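Local structure of CurK, CurL fusion protein (Moorea producens 3L, 4MYZ) at residues Ser21-Ile26 with Leu57-Ile62. The protein is an engineered fusion of the CurK C-terminal and CurL N-terminal docking domains, which probably pair to link successive modules of the curacin A polyketide synthase. Numbering follows the deposited sequence.
Sequences SVLQEI and LQRALI
V22 of the CurK part meets A60 of the CurL part methyl to methyl, CG1 lying 4.1 Å from CB; the two parts are joined in one engineered chain, so likeness to the pairing of the separate proteins is inferred. With CG1 anti to the backbone N (chi1 163°), V22 sends this branch toward the CurL helix; the residue also packs on L61 of the second subunit. One residue on, L23 leaves its helix to the flank and reaches across with one branch, CD2, which sits 3.8 Å from R59 CD. The two side chains slant past each other, and CD2 approaches the guanidinium obliquely. E25 stays clear of the CurL helix of its own chain, its OE1 forming a salt bridge with R68 of the second subunit. I26, a turn after V22, points across and rests its CD1 tip on the backbone between R59 and A60, 3.6 Å from both R59 C and A60 N, with R59 CB beside it at 3.8 Å. The small A60 side chain fits the close approach there, where the CA atoms of I26 and A60 are 7.0 Å apart. The local axes of helices 15-32 and 56-71 pass 9.7 Å apart and run roughly parallel, 30° off. L23 and the R59 stem lie at the exposed border, beside buried V22, I26 and A60. No hydrogen bond links the segments, implying that shape and hydrophobic burial hold them together.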
loop_
_atom_site.group_PDB
_atom_site.type_symbol
_atom_site.label_atom_id
_atom_site.label_comp_id
_atom_site.label_asym_id
_atom_site.label_seq_id
_atom_site.Cartn_x
_atom_site.Cartn_y
_atom_site.Cartn_z
ATOM N N SER B 21 -8.927 -2.524 -7.093
ATOM C CA SER B 21 -7.698 -2.171 -7.772
ATOM C C SER B 21 -6.493 -2.246 -6.819
ATOM O O SER B 21 -5.407 -2.686 -7.213
ATOM C CB SER B 21 -7.799 -0.774 -8.354
ATOM O OG SER B 21 -8.735 -0.730 -9.433
ATOM N N VAL B 22 -6.675 -1.788 -5.582
ATOM C CA VAL B 22 -5.647 -1.910 -4.566
ATOM C C VAL B 22 -5.286 -3.390 -4.371
ATOM O O VAL B 22 -4.118 -3.762 -4.303
ATOM C CB VAL B 22 -6.115 -1.231 -3.274
ATOM C CG1 VAL B 22 -5.294 -1.669 -2.069
ATOM C CG2 VAL B 22 -6.050 0.269 -3.465
ATOM N N LEU B 23 -6.290 -4.237 -4.238
ATOM C CA LEU B 23 -6.032 -5.661 -4.019
ATOM C C LEU B 23 -5.277 -6.293 -5.190
ATOM O O LEU B 23 -4.354 -7.092 -5.009
ATOM C CB LEU B 23 -7.320 -6.420 -3.719
ATOM C CG LEU B 23 -7.972 -6.057 -2.405
ATOM C CD1 LEU B 23 -9.367 -6.656 -2.304
ATOM C CD2 LEU B 23 -7.155 -6.561 -1.231
ATOM N N GLN B 24 -5.658 -5.918 -6.406
ATOM C CA GLN B 24 -4.941 -6.404 -7.579
ATOM C C GLN B 24 -3.476 -5.967 -7.562
ATOM O O GLN B 24 -2.569 -6.725 -7.926
ATOM C CB GLN B 24 -5.606 -5.897 -8.854
ATOM C CG GLN B 24 -6.981 -6.483 -9.170
ATOM C CD GLN B 24 -7.736 -5.586 -10.162
ATOM O OE1 GLN B 24 -7.128 -4.799 -10.891
ATOM N NE2 GLN B 24 -9.056 -5.665 -10.154
ATOM N N GLU B 25 -3.213 -4.731 -7.160
ATOM C CA GLU B 25 -1.836 -4.288 -7.083
ATOM C C GLU B 25 -1.059 -5.018 -6.000
ATOM O O GLU B 25 0.109 -5.337 -6.205
ATOM C CB GLU B 25 -1.736 -2.785 -6.869
ATOM C CG GLU B 25 -0.480 -2.184 -7.439
ATOM C CD GLU B 25 -0.410 -2.255 -8.969
ATOM O OE1 GLU B 25 0.705 -2.314 -9.473
ATOM O OE2 GLU B 25 -1.461 -2.214 -9.656
ATOM N N ILE B 26 -1.710 -5.300 -4.866
ATOM C CA ILE B 26 -1.054 -6.047 -3.785
ATOM C C ILE B 26 -0.669 -7.458 -4.244
ATOM O O ILE B 26 0.429 -7.941 -3.950
ATOM C CB ILE B 26 -1.940 -6.099 -2.532
ATOM C CG1 ILE B 26 -2.091 -4.702 -1.928
ATOM C CG2 ILE B 26 -1.349 -7.037 -1.516
ATOM C CD1 ILE B 26 -3.101 -4.601 -0.831
ATOM N N LEU B 57 -7.620 -1.539 2.792
ATOM C CA LEU B 57 -6.711 -0.561 3.366
ATOM C C LEU B 57 -5.760 -1.222 4.366
ATOM O O LEU B 57 -4.599 -0.869 4.455
ATOM C CB LEU B 57 -7.483 0.607 4.025
ATOM C CG LEU B 57 -6.611 1.798 4.472
ATOM C CD1 LEU B 57 -5.837 2.407 3.339
ATOM C CD2 LEU B 57 -7.561 2.812 5.149
ATOM N N GLN B 58 -6.261 -2.175 5.134
ATOM C CA GLN B 58 -5.404 -2.938 6.055
ATOM C C GLN B 58 -4.367 -3.719 5.274
ATOM O O GLN B 58 -3.179 -3.744 5.649
ATOM C CB GLN B 58 -6.237 -3.881 6.920
ATOM C CG GLN B 58 -6.995 -3.138 8.030
ATOM C CD GLN B 58 -8.020 -4.000 8.740
ATOM O OE1 GLN B 58 -8.640 -4.872 8.164
ATOM N NE2 GLN B 58 -8.289 -3.640 10.003
ATOM N N ARG B 59 -4.810 -4.420 4.225
ATOM C CA ARG B 59 -3.850 -5.132 3.395
ATOM C C ARG B 59 -2.835 -4.190 2.746
ATOM O O ARG B 59 -1.668 -4.542 2.573
ATOM C CB ARG B 59 -4.532 -5.997 2.348
ATOM C CG ARG B 59 -5.353 -7.136 2.886
ATOM C CD ARG B 59 -5.554 -8.144 1.779
ATOM N NE ARG B 59 -6.372 -9.299 2.132
ATOM C CZ ARG B 59 -5.923 -10.397 2.711
ATOM N NH1 ARG B 59 -4.663 -10.500 3.101
ATOM N NH2 ARG B 59 -6.759 -11.418 2.889
ATOM N N ALA B 60 -3.281 -2.993 2.379
ATOM C CA ALA B 60 -2.386 -1.999 1.776
ATOM C C ALA B 60 -1.311 -1.607 2.746
ATOM O O ALA B 60 -0.166 -1.457 2.331
ATOM C CB ALA B 60 -3.128 -0.787 1.303
ATOM N N LEU B 61 -1.631 -1.407 4.019
ATOM C CA LEU B 61 -0.604 -1.051 4.996
ATOM C C LEU B 61 0.463 -2.144 5.062
ATOM O O LEU B 61 1.648 -1.866 5.079
ATOM C CB LEU B 61 -1.236 -0.813 6.369
ATOM C CG LEU B 61 -0.246 -0.481 7.484
ATOM C CD1 LEU B 61 0.619 0.701 7.112
ATOM C CD2 LEU B 61 -0.995 -0.280 8.792
ATOM N N ILE B 62 0.006 -3.395 5.145
ATOM C CA ILE B 62 0.963 -4.526 5.232
ATOM C C ILE B 62 1.857 -4.546 3.978
ATOM O O ILE B 62 3.082 -4.690 4.088
ATOM C CB ILE B 62 0.205 -5.846 5.422
ATOM C CG1 ILE B 62 -0.452 -5.874 6.800
ATOM C CG2 ILE B 62 1.116 -7.036 5.241
ATOM C CD1 ILE B 62 -1.482 -6.953 6.972
#